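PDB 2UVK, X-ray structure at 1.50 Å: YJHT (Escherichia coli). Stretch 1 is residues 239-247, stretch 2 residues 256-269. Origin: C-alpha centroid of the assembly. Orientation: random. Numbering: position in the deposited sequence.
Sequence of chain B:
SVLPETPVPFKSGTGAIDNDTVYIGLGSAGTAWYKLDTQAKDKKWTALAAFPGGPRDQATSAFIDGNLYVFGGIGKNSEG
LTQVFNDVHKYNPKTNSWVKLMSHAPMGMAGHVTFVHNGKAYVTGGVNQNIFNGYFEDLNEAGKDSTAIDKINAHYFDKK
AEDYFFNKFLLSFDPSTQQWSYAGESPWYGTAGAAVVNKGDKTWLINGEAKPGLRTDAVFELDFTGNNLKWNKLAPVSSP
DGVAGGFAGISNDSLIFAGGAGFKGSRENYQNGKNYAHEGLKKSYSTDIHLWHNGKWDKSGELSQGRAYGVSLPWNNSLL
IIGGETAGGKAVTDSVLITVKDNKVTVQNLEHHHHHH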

# COMPACT_ATOMS: atom_id res chain seq x y z
N SER B 239 -17.17 -17.43 -17.06
CA SER B 239 -16.59 -16.74 -18.20
C SER B 239 -17.70 -16.23 -19.11
O SER B 239 -18.79 -16.79 -19.17
CB SER B 239 -15.67 -17.68 -19.00
OG SER B 239 -14.77 -18.40 -18.18
N PRO B 240 -17.41 -15.17 -19.86
CA PRO B 240 -16.14 -14.47 -19.97
C PRO B 240 -15.88 -13.34 -18.98
O PRO B 240 -14.72 -12.99 -18.79
CB PRO B 240 -16.21 -13.88 -21.37
CG PRO B 240 -17.64 -13.57 -21.53
CD PRO B 240 -18.40 -14.62 -20.80
N ASP B 241 -16.94 -12.77 -18.41
CA ASP B 241 -16.86 -11.48 -17.72
C ASP B 241 -16.46 -11.62 -16.24
O ASP B 241 -15.87 -10.69 -15.70
CB ASP B 241 -18.20 -10.72 -17.76
CG ASP B 241 -18.51 -10.13 -19.13
OD1 ASP B 241 -17.69 -9.35 -19.65
OD2 ASP B 241 -19.61 -10.41 -19.65
N GLY B 242 -16.80 -12.73 -15.62
CA GLY B 242 -16.53 -12.92 -14.19
C GLY B 242 -17.59 -12.22 -13.38
O GLY B 242 -18.42 -11.48 -13.89
N VAL B 243 -17.58 -12.52 -12.08
CA VAL B 243 -18.41 -11.82 -11.11
C VAL B 243 -17.54 -11.33 -9.97
O VAL B 243 -16.37 -11.67 -9.85
CB VAL B 243 -19.53 -12.73 -10.53
CG1 VAL B 243 -20.48 -13.17 -11.64
CG2 VAL B 243 -18.92 -13.92 -9.79
N ALA B 244 -18.14 -10.53 -9.10
CA ALA B 244 -17.56 -10.24 -7.81
C ALA B 244 -18.64 -10.47 -6.74
O ALA B 244 -19.83 -10.45 -7.03
CB ALA B 244 -17.01 -8.85 -7.75
N GLY B 245 -18.21 -10.70 -5.50
CA GLY B 245 -19.16 -10.96 -4.44
C GLY B 245 -19.88 -12.29 -4.54
O GLY B 245 -20.97 -12.46 -4.00
N GLY B 246 -19.28 -13.25 -5.25
CA GLY B 246 -19.82 -14.60 -5.28
C GLY B 246 -19.63 -15.36 -3.97
O GLY B 246 -18.87 -14.95 -3.09
N PHE B 247 -20.31 -16.51 -3.89
CA PHE B 247 -20.28 -17.41 -2.73
C PHE B 247 -19.48 -18.66 -3.05
O PHE B 247 -19.50 -19.15 -4.20
CB PHE B 247 -21.70 -17.82 -2.37
CG PHE B 247 -22.59 -16.66 -2.02
CD1 PHE B 247 -22.74 -16.25 -0.70
CD2 PHE B 247 -23.30 -16.00 -3.01
CE1 PHE B 247 -23.55 -15.20 -0.39
CE2 PHE B 247 -24.10 -14.93 -2.68
CZ PHE B 247 -24.24 -14.56 -1.38
N ILE B 256 -17.65 -25.47 -4.63
CA ILE B 256 -18.93 -24.89 -5.03
C ILE B 256 -18.72 -23.37 -5.18
O ILE B 256 -18.23 -22.74 -4.25
CB ILE B 256 -20.02 -25.11 -3.98
CG1 ILE B 256 -20.22 -26.59 -3.72
CG2 ILE B 256 -21.34 -24.47 -4.44
CD1 ILE B 256 -20.94 -26.87 -2.43
N PHE B 257 -19.06 -22.83 -6.35
CA PHE B 257 -19.05 -21.35 -6.59
C PHE B 257 -20.40 -20.94 -7.12
O PHE B 257 -20.84 -21.43 -8.16
CB PHE B 257 -17.97 -20.95 -7.60
CG PHE B 257 -17.85 -19.43 -7.83
CD1 PHE B 257 -17.59 -18.58 -6.79
CD2 PHE B 257 -17.92 -18.89 -9.12
CE1 PHE B 257 -17.45 -17.20 -7.00
CE2 PHE B 257 -17.80 -17.53 -9.34
CZ PHE B 257 -17.58 -16.67 -8.25
N ALA B 258 -21.06 -20.02 -6.41
CA ALA B 258 -22.44 -19.64 -6.72
C ALA B 258 -22.62 -18.13 -6.68
O ALA B 258 -22.01 -17.44 -5.89
CB ALA B 258 -23.41 -20.30 -5.77
N GLY B 259 -23.48 -17.65 -7.56
CA GLY B 259 -23.88 -16.24 -7.54
C GLY B 259 -22.78 -15.26 -7.88
O GLY B 259 -21.82 -15.58 -8.59
N GLY B 260 -22.89 -14.05 -7.33
CA GLY B 260 -22.03 -12.96 -7.69
C GLY B 260 -22.75 -12.00 -8.62
O GLY B 260 -23.82 -12.31 -9.13
N ALA B 261 -22.17 -10.82 -8.77
CA ALA B 261 -22.74 -9.79 -9.64
C ALA B 261 -21.68 -9.22 -10.56
O ALA B 261 -20.49 -9.28 -10.28
CB ALA B 261 -23.39 -8.67 -8.78
N GLY B 262 -22.13 -8.65 -11.67
CA GLY B 262 -21.22 -8.11 -12.67
C GLY B 262 -21.93 -7.33 -13.76
O GLY B 262 -23.13 -7.14 -13.71
N PHE B 263 -21.14 -6.88 -14.73
CA PHE B 263 -21.61 -6.08 -15.84
C PHE B 263 -21.30 -6.84 -17.12
O PHE B 263 -20.13 -6.96 -17.53
CB PHE B 263 -20.91 -4.73 -15.80
CG PHE B 263 -21.21 -3.92 -14.57
CD1 PHE B 263 -22.31 -3.09 -14.51
CD2 PHE B 263 -20.39 -4.01 -13.46
CE1 PHE B 263 -22.58 -2.34 -13.38
CE2 PHE B 263 -20.67 -3.28 -12.32
CZ PHE B 263 -21.76 -2.44 -12.28
N LYS B 264 -22.35 -7.36 -17.75
CA LYS B 264 -22.20 -8.22 -18.92
C LYS B 264 -21.62 -7.42 -20.08
O LYS B 264 -22.08 -6.32 -20.36
CB LYS B 264 -23.55 -8.83 -19.29
CG LYS B 264 -23.47 -10.04 -20.20
N GLY B 265 -20.58 -7.95 -20.71
CA GLY B 265 -19.91 -7.24 -21.81
C GLY B 265 -18.72 -6.38 -21.42
O GLY B 265 -18.00 -5.88 -22.28
N SER B 266 -18.48 -6.22 -20.11
CA SER B 266 -17.42 -5.33 -19.66
C SER B 266 -16.01 -5.83 -20.03
O SER B 266 -15.14 -5.01 -20.31
CB SER B 266 -17.53 -5.07 -18.12
OG SER B 266 -17.64 -6.26 -17.38
N ARG B 267 -15.77 -7.14 -20.01
CA ARG B 267 -14.43 -7.68 -20.32
C ARG B 267 -14.11 -7.35 -21.77
O ARG B 267 -13.01 -6.89 -22.07
CB ARG B 267 -14.34 -9.18 -20.04
CG ARG B 267 -13.01 -9.85 -20.42
CD ARG B 267 -11.75 -9.15 -19.95
NE ARG B 267 -11.64 -9.12 -18.48
CZ ARG B 267 -10.66 -8.54 -17.80
NH1 ARG B 267 -9.66 -7.90 -18.41
NH2 ARG B 267 -10.67 -8.58 -16.47
N GLU B 268 -15.10 -7.51 -22.63
CA GLU B 268 -14.88 -7.24 -24.04
C GLU B 268 -14.60 -5.75 -24.25
O GLU B 268 -13.65 -5.41 -24.94
CB GLU B 268 -16.06 -7.73 -24.87
CG GLU B 268 -15.78 -7.70 -26.37
CD GLU B 268 -17.00 -7.28 -27.15
OE1 GLU B 268 -18.11 -7.76 -26.83
OE2 GLU B 268 -16.84 -6.44 -28.08
N ASN B 269 -15.37 -4.85 -23.62
CA ASN B 269 -15.04 -3.42 -23.65
C ASN B 269 -13.61 -3.10 -23.21
O ASN B 269 -12.88 -2.37 -23.88
CB ASN B 269 -15.97 -2.58 -22.80
CG ASN B 269 -17.38 -2.57 -23.28
OD1 ASN B 269 -17.72 -3.18 -24.32
ND2 ASN B 269 -18.23 -1.86 -22.55
O HOH W 1 -13.29 -11.18 -17.15
O HOH W 2 -16.26 -7.90 -15.95
O HOH W 3 -17.23 -9.71 -22.27
O HOH W 4 -18.81 -8.76 -14.85

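The two stretches run antiparallel and bury 626 Å² between them. Two backbone pairs hold them in register. Phe-247 N donates to Ala-258 O at 2.8 Å, and Ala-258 N donates back to Phe-247 O, also at 2.8 Å. Ala-244 N reaches Ala-261 O at 2.9 Å, and Ala-261 N returns to Ala-244 O at 2.9 Å. All four bonds are nearly straight, so these amides and carbonyls satisfy one another.

Between the pairs the chains come very close: Gly-246 CA lies 3.7 Å from Gly-260 CA. Glycine allows this. A CB on Gly-246 would clash with Phe-257 CE1, and one on Gly-260 would clash with Val-243 CG2. Val-243 points toward stretch 2, and its CG2 packs against Phe-257 CZ at 3.4 Å. This is an apolar contact.

The other anchor is the carboxylate of Asp-241, which takes backbone NH groups at the start of the helix. Gly-265 N, at the N-cap position, donates to Asp-241 OD2 at 2.8 Å. Arg-267 N donates to Asp-241 OD1 at 2.9 Å. Such amides lack partners within the helix, and the negative charge suits that end. Ser-266 N sits 3.3 Å from Asp-241 OD1 but at a poor angle; it bonds instead to Phe-263 O at 3.2 Å, closing a type II turn. Ser-266 OG also donates to Phe-263 O, at 2.6 Å.

Four waters bridge the stretches. They serve groups without a direct bond across the contact, such as Glu-268 N, Arg-267 NE and Gly-242 O, and add to Asp-241 OD1, which already holds one. Water 3 donates to Asp-241 OD1 (2.7 Å) and accepts from Glu-268 N (3.1 Å). Water 1 joins Pro-240 O (2.8 Å) to Arg-267 NE (3.0 Å). Water 4 links Gly-242 O (2.9 Å) with Phe-263 N (3.0 Å). Water 2 lies 2.8 Å from Asp-241 O and donates to Ser-266 OG at 2.6 Å, linking the two.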